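PDB 6CJ7: serpin-12 from Manduca sexta, which inhibits serine proteases as a member of the serpin family and controls the prophenoloxidase activation system in larval hemolymph. Local coordinates for residues F128-I142 with V154-V168. Residues are numbered along the deposited sequence; the frame is centred on the assembly and turned at random.
Sequences FGKPALAAQNINSWI and VSPDDLSGNTQMVMV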
ATOM      1  N   PHE A 128      15.560  22.680  -4.781  1.00 25.72           N
ATOM      2  CA  PHE A 128      16.402  21.607  -4.269  1.00 24.46           C
ATOM      3  C   PHE A 128      17.846  22.040  -4.030  1.00 28.39           C
ATOM      4  O   PHE A 128      18.664  21.211  -3.614  1.00 27.57           O
ATOM      5  CB  PHE A 128      16.372  20.403  -5.227  1.00 21.29           C
ATOM      6  CG  PHE A 128      15.036  19.703  -5.294  1.00 22.19           C
ATOM      7  CD1 PHE A 128      14.617  18.879  -4.254  1.00 20.99           C
ATOM      8  CD2 PHE A 128      14.206  19.848  -6.394  1.00 24.26           C
ATOM      9  CE1 PHE A 128      13.385  18.227  -4.313  1.00 22.04           C
ATOM     10  CE2 PHE A 128      12.975  19.200  -6.457  1.00 23.81           C
ATOM     11  CZ  PHE A 128      12.564  18.387  -5.411  1.00 22.89           C
ATOM     12  N   GLY A 129      18.177  23.311  -4.279  1.00 29.26           N
ATOM     13  CA  GLY A 129      19.542  23.787  -4.116  1.00 31.63           C
ATOM     14  C   GLY A 129      20.050  23.761  -2.691  1.00 34.57           C
ATOM     15  O   GLY A 129      21.266  23.744  -2.482  1.00 32.11           O
ATOM     16  N   LYS A 130      19.149  23.782  -1.706  1.00 30.33           N
ATOM     17  CA  LYS A 130      19.487  23.524  -0.309  1.00 27.16           C
ATOM     18  C   LYS A 130      18.881  22.171   0.033  1.00 28.20           C
ATOM     19  O   LYS A 130      17.707  22.092   0.439  1.00 26.00           O
ATOM     20  CB  LYS A 130      18.970  24.609   0.639  1.00 27.64           C
ATOM     21  CG  LYS A 130      19.679  25.952   0.509  1.00 27.65           C
ATOM     22  CD  LYS A 130      19.090  26.997   1.451  1.00 36.34           C
ATOM     23  CE  LYS A 130      19.802  28.338   1.349  1.00 39.06           C
ATOM     24  NZ  LYS A 130      21.212  28.345   1.810  1.00 43.07           N
ATOM     25  N   PRO A 131      19.638  21.079  -0.127  1.00 30.54           N
ATOM     26  CA  PRO A 131      19.028  19.740  -0.020  1.00 29.31           C
ATOM     27  C   PRO A 131      18.479  19.422   1.356  1.00 26.31           C
ATOM     28  O   PRO A 131      17.425  18.785   1.439  1.00 27.26           O
ATOM     29  CB  PRO A 131      20.187  18.799  -0.387  1.00 34.90           C
ATOM     30  CG  PRO A 131      21.148  19.638  -1.166  1.00 36.32           C
ATOM     31  CD  PRO A 131      21.029  21.031  -0.607  1.00 33.00           C
ATOM     32  N   ALA A 132      19.148  19.853   2.430  1.00 30.35           N
ATOM     33  CA  ALA A 132      18.665  19.530   3.770  1.00 31.65           C
ATOM     34  C   ALA A 132      17.334  20.219   4.041  1.00 30.63           C
ATOM     35  O   ALA A 132      16.424  19.625   4.639  1.00 28.08           O
ATOM     36  CB  ALA A 132      19.703  19.926   4.818  1.00 36.69           C
ATOM     37  N   LEU A 133      17.202  21.470   3.600  1.00 25.78           N
ATOM     38  CA  LEU A 133      15.949  22.198   3.764  1.00 26.65           C
ATOM     39  C   LEU A 133      14.829  21.565   2.949  1.00 25.02           C
ATOM     40  O   LEU A 133      13.700  21.428   3.436  1.00 24.94           O
ATOM     41  CB  LEU A 133      16.160  23.662   3.376  1.00 27.94           C
ATOM     42  CG  LEU A 133      14.921  24.519   3.175  1.00 36.85           C
ATOM     43  CD1 LEU A 133      14.214  24.725   4.509  1.00 42.34           C
ATOM     44  CD2 LEU A 133      15.315  25.857   2.580  1.00 41.11           C
ATOM     45  N   ALA A 134      15.124  21.165   1.711  1.00 21.60           N
ATOM     46  CA  ALA A 134      14.113  20.540   0.864  1.00 23.37           C
ATOM     47  C   ALA A 134      13.636  19.215   1.449  1.00 22.65           C
ATOM     48  O   ALA A 134      12.428  18.950   1.516  1.00 22.23           O
ATOM     49  CB  ALA A 134      14.666  20.324  -0.545  1.00 24.20           C
ATOM     50  N   ALA A 135      14.579  18.367   1.882  1.00 21.74           N
ATOM     51  CA  ALA A 135      14.208  17.079   2.468  1.00 21.29           C
ATOM     52  C   ALA A 135      13.348  17.269   3.707  1.00 21.54           C
ATOM     53  O   ALA A 135      12.327  16.590   3.874  1.00 22.90           O
ATOM     54  CB  ALA A 135      15.459  16.272   2.819  1.00 23.40           C
ATOM     55  N   GLN A 136      13.725  18.210   4.576  1.00 23.54           N
ATOM     56  CA  GLN A 136      12.946  18.396   5.795  1.00 27.47           C
ATOM     57  C   GLN A 136      11.579  19.005   5.501  1.00 23.42           C
ATOM     58  O   GLN A 136      10.592  18.661   6.162  1.00 26.21           O
ATOM     59  CB  GLN A 136      13.723  19.240   6.795  1.00 34.48           C
ATOM     60  CG  GLN A 136      14.503  18.378   7.756  1.00 48.45           C
ATOM     61  CD  GLN A 136      15.594  19.146   8.429  1.00 59.27           C
ATOM     62  OE1 GLN A 136      16.731  18.681   8.547  1.00 56.25           O
ATOM     63  NE2 GLN A 136      15.266  20.347   8.861  1.00 63.90           N
ATOM     64  N   ASN A 137      11.493  19.913   4.523  1.00 23.99           N
ATOM     65  CA  ASN A 137      10.187  20.469   4.177  1.00 27.29           C
ATOM     66  C   ASN A 137       9.260  19.402   3.606  1.00 25.02           C
ATOM     67  O   ASN A 137       8.063  19.373   3.928  1.00 24.79           O
ATOM     68  CB  ASN A 137      10.345  21.625   3.189  1.00 24.68           C
ATOM     69  CG  ASN A 137      10.721  22.923   3.873  1.00 29.87           C
ATOM     70  OD1 ASN A 137      10.415  23.130   5.051  1.00 37.68           O
ATOM     71  ND2 ASN A 137      11.388  23.804   3.140  1.00 36.56           N
ATOM     72  N   ILE A 138       9.790  18.512   2.771  1.00 20.96           N
ATOM     73  CA  ILE A 138       8.964  17.437   2.226  1.00 20.27           C
ATOM     74  C   ILE A 138       8.534  16.489   3.341  1.00 23.61           C
ATOM     75  O   ILE A 138       7.359  16.119   3.441  1.00 23.22           O
ATOM     76  CB  ILE A 138       9.713  16.691   1.111  1.00 20.96           C
ATOM     77  CG1 ILE A 138       9.837  17.597  -0.129  1.00 21.11           C
ATOM     78  CG2 ILE A 138       8.985  15.395   0.764  1.00 21.44           C
ATOM     79  CD1 ILE A 138      10.847  17.092  -1.153  1.00 23.86           C
ATOM     80  N   ASN A 139       9.476  16.104   4.205  1.00 21.66           N
ATOM     81  CA  ASN A 139       9.146  15.185   5.291  1.00 22.62           C
ATOM     82  C   ASN A 139       8.137  15.799   6.250  1.00 27.26           C
ATOM     83  O   ASN A 139       7.245  15.102   6.745  1.00 26.74           O
ATOM     84  CB  ASN A 139      10.410  14.772   6.048  1.00 25.23           C
ATOM     85  CG  ASN A 139      11.261  13.771   5.281  1.00 25.96           C
ATOM     86  OD1 ASN A 139      10.750  12.985   4.488  1.00 28.34           O
ATOM     87  ND2 ASN A 139      12.563  13.790   5.530  1.00 31.09           N
ATOM     88  N   SER A 140       8.275  17.095   6.550  1.00 27.26           N
ATOM     89  CA  SER A 140       7.317  17.749   7.439  1.00 28.30           C
ATOM     90  C   SER A 140       5.920  17.758   6.832  1.00 28.67           C
ATOM     91  O   SER A 140       4.926  17.559   7.542  1.00 29.77           O
ATOM     92  CB  SER A 140       7.769  19.174   7.754  1.00 32.65           C
ATOM     93  OG  SER A 140       8.817  19.177   8.702  1.00 36.88           O
ATOM     94  N   TRP A 141       5.824  17.991   5.521  1.00 25.49           N
ATOM     95  CA  TRP A 141       4.523  17.939   4.865  1.00 27.92           C
ATOM     96  C   TRP A 141       3.928  16.538   4.942  1.00 26.90           C
ATOM     97  O   TRP A 141       2.742  16.374   5.257  1.00 26.41           O
ATOM     98  CB  TRP A 141       4.630  18.398   3.410  1.00 25.17           C
ATOM     99  CG  TRP A 141       3.319  18.287   2.703  1.00 28.41           C
ATOM    100  CD1 TRP A 141       2.290  19.186   2.736  1.00 31.64           C
ATOM    101  CD2 TRP A 141       2.871  17.194   1.896  1.00 23.04           C
ATOM    102  NE1 TRP A 141       1.235  18.726   1.985  1.00 30.69           N
ATOM    103  CE2 TRP A 141       1.564  17.506   1.460  1.00 26.84           C
ATOM    104  CE3 TRP A 141       3.448  15.985   1.493  1.00 24.16           C
ATOM    105  CZ2 TRP A 141       0.822  16.648   0.652  1.00 24.92           C
ATOM    106  CZ3 TRP A 141       2.710  15.137   0.680  1.00 25.46           C
ATOM    107  CH2 TRP A 141       1.411  15.471   0.273  1.00 22.17           C
ATOM    108  N   ILE A 142       4.738  15.511   4.658  1.00 24.92           N
ATOM    109  CA  ILE A 142       4.245  14.134   4.767  1.00 25.92           C
ATOM    110  C   ILE A 142       3.768  13.854   6.184  1.00 28.33           C
ATOM    111  O   ILE A 142       2.683  13.299   6.390  1.00 27.27           O
ATOM    112  CB  ILE A 142       5.326  13.122   4.348  1.00 26.20           C
ATOM    113  CG1 ILE A 142       5.704  13.286   2.878  1.00 24.13           C
ATOM    114  CG2 ILE A 142       4.855  11.686   4.632  1.00 26.86           C
ATOM    115  CD1 ILE A 142       6.903  12.456   2.498  1.00 27.76           C
ATOM    116  N   VAL A 154      12.191  11.058   2.984  1.00 29.84           N
ATOM    117  CA  VAL A 154      13.149  11.655   2.054  1.00 27.26           C
ATOM    118  C   VAL A 154      14.459  11.926   2.780  1.00 32.10           C
ATOM    119  O   VAL A 154      14.469  12.532   3.861  1.00 32.71           O
ATOM    120  CB  VAL A 154      12.600  12.954   1.441  1.00 29.63           C
ATOM    121  CG1 VAL A 154      13.631  13.576   0.494  1.00 29.17           C
ATOM    122  CG2 VAL A 154      11.296  12.695   0.709  1.00 28.15           C
ATOM    123  N   SER A 155      15.614  11.489   2.148  1.00 31.51           N
ATOM    124  CA  SER A 155      16.910  11.808   2.734  1.00 36.24           C
ATOM    125  C   SER A 155      17.541  13.009   2.036  1.00 35.54           C
ATOM    126  O   SER A 155      17.457  13.134   0.807  1.00 33.36           O
ATOM    127  CB  SER A 155      17.868  10.621   2.635  1.00 42.86           C
ATOM    128  OG  SER A 155      19.171  11.003   3.049  1.00 44.13           O
ATOM    129  N   PRO A 156      18.178  13.904   2.795  1.00 36.74           N
ATOM    130  CA  PRO A 156      18.876  15.033   2.156  1.00 36.87           C
ATOM    131  C   PRO A 156      19.976  14.594   1.212  1.00 40.30           C
ATOM    132  O   PRO A 156      20.310  15.326   0.272  1.00 37.82           O
ATOM    133  CB  PRO A 156      19.440  15.823   3.347  1.00 39.79           C
ATOM    134  CG  PRO A 156      18.651  15.368   4.531  1.00 44.34           C
ATOM    135  CD  PRO A 156      18.251  13.954   4.264  1.00 41.13           C
ATOM    136  N   ASP A 157      20.555  13.413   1.428  1.00 38.77           N
ATOM    137  CA  ASP A 157      21.608  12.935   0.547  1.00 42.22           C
ATOM    138  C   ASP A 157      21.081  12.465  -0.801  1.00 44.88           C
ATOM    139  O   ASP A 157      21.879  12.277  -1.725  1.00 47.97           O
ATOM    140  CB  ASP A 157      22.386  11.812   1.235  1.00 50.26           C
ATOM    141  CG  ASP A 157      23.068  12.279   2.503  1.00 57.27           C
ATOM    142  OD1 ASP A 157      23.572  13.426   2.520  1.00 50.84           O
ATOM    143  OD2 ASP A 157      23.090  11.509   3.486  1.00 65.38           O
ATOM    144  N   ASP A 158      19.769  12.281  -0.939  1.00 45.18           N
ATOM    145  CA  ASP A 158      19.163  11.939  -2.219  1.00 43.87           C
ATOM    146  C   ASP A 158      18.869  13.161  -3.075  1.00 40.82           C
ATOM    147  O   ASP A 158      18.423  13.006  -4.216  1.00 41.45           O
ATOM    148  CB  ASP A 158      17.867  11.152  -2.005  1.00 49.81           C
ATOM    149  CG  ASP A 158      18.101   9.824  -1.326  1.00 59.27           C
ATOM    150  OD1 ASP A 158      19.277   9.446  -1.149  1.00 65.08           O
ATOM    151  OD2 ASP A 158      17.106   9.155  -0.976  1.00 61.02           O
ATOM    152  N   LEU A 159      19.113  14.362  -2.564  1.00 36.59           N
ATOM    153  CA  LEU A 159      18.717  15.589  -3.234  1.00 34.79           C
ATOM    154  C   LEU A 159      19.939  16.442  -3.546  1.00 34.62           C
ATOM    155  O   LEU A 159      20.937  16.428  -2.817  1.00 36.94           O
ATOM    156  CB  LEU A 159      17.728  16.387  -2.372  1.00 26.59           C
ATOM    157  CG  LEU A 159      16.510  15.635  -1.828  1.00 27.73           C
ATOM    158  CD1 LEU A 159      15.616  16.579  -1.045  1.00 28.75           C
ATOM    159  CD2 LEU A 159      15.737  14.969  -2.955  1.00 30.83           C
ATOM    160  N   SER A 160      19.850  17.192  -4.638  1.00 33.53           N
ATOM    161  CA  SER A 160      20.896  18.126  -5.010  1.00 31.10           C
ATOM    162  C   SER A 160      20.272  19.187  -5.901  1.00 35.69           C
ATOM    163  O   SER A 160      19.100  19.096  -6.274  1.00 33.97           O
ATOM    164  CB  SER A 160      22.050  17.412  -5.720  1.00 35.52           C
ATOM    165  OG  SER A 160      21.646  16.968  -7.005  1.00 42.68           O
ATOM    166  N   GLY A 161      21.067  20.192  -6.261  1.00 34.96           N
ATOM    167  CA  GLY A 161      20.583  21.186  -7.202  1.00 35.52           C
ATOM    168  C   GLY A 161      20.194  20.610  -8.547  1.00 37.62           C
ATOM    169  O   GLY A 161      19.474  21.264  -9.312  1.00 42.43           O
ATOM    170  N   ASN A 162      20.647  19.399  -8.855  1.00 37.51           N
ATOM    171  CA  ASN A 162      20.313  18.752 -10.115  1.00 38.50           C
ATOM    172  C   ASN A 162      19.082  17.857 -10.021  1.00 30.65           C
ATOM    173  O   ASN A 162      18.657  17.313 -11.045  1.00 32.99           O
ATOM    174  CB  ASN A 162      21.516  17.952 -10.619  1.00 43.87           C
ATOM    175  CG  ASN A 162      22.597  18.846 -11.217  1.00 57.56           C
ATOM    176  OD1 ASN A 162      22.324  19.666 -12.097  1.00 64.06           O
ATOM    177  ND2 ASN A 162      23.825  18.701 -10.732  1.00 60.36           N
ATOM    178  N   THR A 163      18.501  17.695  -8.830  1.00 27.59           N
ATOM    179  CA  THR A 163      17.235  16.984  -8.688  1.00 21.76           C
ATOM    180  C   THR A 163      16.148  17.684  -9.484  1.00 22.25           C
ATOM    181  O   THR A 163      16.011  18.908  -9.422  1.00 25.60           O
ATOM    182  CB  THR A 163      16.835  16.914  -7.212  1.00 22.59           C
ATOM    183  OG1 THR A 163      17.866  16.223  -6.500  1.00 25.86           O
ATOM    184  CG2 THR A 163      15.485  16.201  -7.021  1.00 22.88           C
ATOM    185  N   GLN A 164      15.372  16.900 -10.228  1.00 20.88           N
ATOM    186  CA  GLN A 164      14.304  17.445 -11.056  1.00 22.83           C
ATOM    187  C   GLN A 164      12.923  17.198 -10.477  1.00 19.61           C
ATOM    188  O   GLN A 164      12.075  18.097 -10.498  1.00 20.52           O
ATOM    189  CB  GLN A 164      14.377  16.863 -12.472  1.00 20.89           C
ATOM    190  CG  GLN A 164      15.690  17.215 -13.151  1.00 21.60           C
ATOM    191  CD  GLN A 164      15.638  17.077 -14.646  1.00 28.50           C
ATOM    192  OE1 GLN A 164      16.566  17.506 -15.344  1.00 34.98           O
ATOM    193  NE2 GLN A 164      14.569  16.483 -15.154  1.00 26.29           N
ATOM    194  N   MET A 165      12.667  16.003  -9.942  1.00 20.72           N
ATOM    195  CA  MET A 165      11.312  15.652  -9.545  1.00 21.38           C
ATOM    196  C   MET A 165      11.374  14.561  -8.488  1.00 20.94           C
ATOM    197  O   MET A 165      12.011  13.530  -8.706  1.00 21.41           O
ATOM    198  CB  MET A 165      10.488  15.173 -10.753  1.00 25.16           C
ATOM    199  CG  MET A 165       9.011  15.102 -10.479  1.00 27.71           C
ATOM    200  SD  MET A 165       8.121  14.293 -11.833  1.00 37.98           S
ATOM    201  CE  MET A 165       9.027  14.801 -13.267  1.00 25.25           C
ATOM    202  N   VAL A 166      10.703  14.783  -7.366  1.00 19.39           N
ATOM    203  CA  VAL A 166      10.594  13.796  -6.300  1.00 20.54           C
ATOM    204  C   VAL A 166       9.121  13.453  -6.152  1.00 21.54           C
ATOM    205  O   VAL A 166       8.304  14.320  -5.816  1.00 19.56           O
ATOM    206  CB  VAL A 166      11.163  14.321  -4.976  1.00 21.18           C
ATOM    207  CG1 VAL A 166      10.915  13.290  -3.857  1.00 21.44           C
ATOM    208  CG2 VAL A 166      12.640  14.618  -5.111  1.00 23.62           C
ATOM    209  N   MET A 167       8.777  12.195  -6.401  1.00 19.84           N
ATOM    210  CA  MET A 167       7.414  11.731  -6.217  1.00 16.71           C
ATOM    211  C   MET A 167       7.291  11.017  -4.875  1.00 18.25           C
ATOM    212  O   MET A 167       8.126  10.169  -4.543  1.00 18.75           O
ATOM    213  CB  MET A 167       7.021  10.826  -7.380  1.00 19.34           C
ATOM    214  CG  MET A 167       7.296  11.512  -8.739  1.00 31.85           C
ATOM    215  SD  MET A 167       6.412  10.704 -10.044  1.00 41.70           S
ATOM    216  CE  MET A 167       4.744  11.277  -9.742  1.00 35.64           C
ATOM    217  N   VAL A 168       6.267  11.378  -4.100  1.00 17.23           N
ATOM    218  CA  VAL A 168       6.005  10.748  -2.804  1.00 18.35           C
ATOM    219  C   VAL A 168       4.565  10.264  -2.749  1.00 17.98           C
ATOM    220  O   VAL A 168       3.628  10.969  -3.144  1.00 18.40           O
ATOM    221  CB  VAL A 168       6.306  11.682  -1.603  1.00 20.54           C
ATOM    222  CG1 VAL A 168       7.737  12.108  -1.597  1.00 21.26           C
ATOM    223  CG2 VAL A 168       5.389  12.885  -1.583  1.00 28.67           C
TER
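In the serpin fold, helix 131-145, helix F by its place in the family, packs across one face of the central β-sheet A, and here it meets the loop that leads from it back into strand 165-174. The side-chain amide of N139 makes two hydrogen bonds to the backbone of one residue, V154. Its OD1 accepts the backbone N of V154 at 2.8 Å, in the carbonyl plane on a lone pair, while its ND2 gives a second in-plane bond to V154 O. An asparagine suits this buried place because its short amide carries acceptor and donor side by side; with CG beside the backbone N and anti to the carbonyl carbon (chi1 -75°), the end of the side chain swings over to the loop. A leucine here, of similar size but without the amide, would probably leave the N and O of V154 without these partners inside a buried contact. Beside this pair of bonds, I138 CG2 meets V154 CG2 at 3.6 Å, the two side chains crossing nearly at right angles. One turn back, the small A135 lets the loop come close, its CB lying 3.7 Å from P156 CG, and L159 CD1 fits beside A134 and A135. Before the helix, F128 drops its ring toward the strand. T163 CG2 sits 3.7 Å from the ring centroid, only 2° off the normal, a CH-pi contact over one face, and V166 CG2 approaches F128 CE1 obliquely at 3.8 Å. S160 N donates to T163 OG1, which fixes the rotation of the side chain with CG2 turned to the ring. At the other end, V168 sends CG1 to I142 CD1 and CG2 to W141 CZ3, each 4.2 Å away, and F100 of the neighbouring strand 92-102 touches both I138 and V168. A helix laid over sheet A, with the segment that follows it folded back along it to enter a strand of that sheet, is characteristic of helix F in serpins.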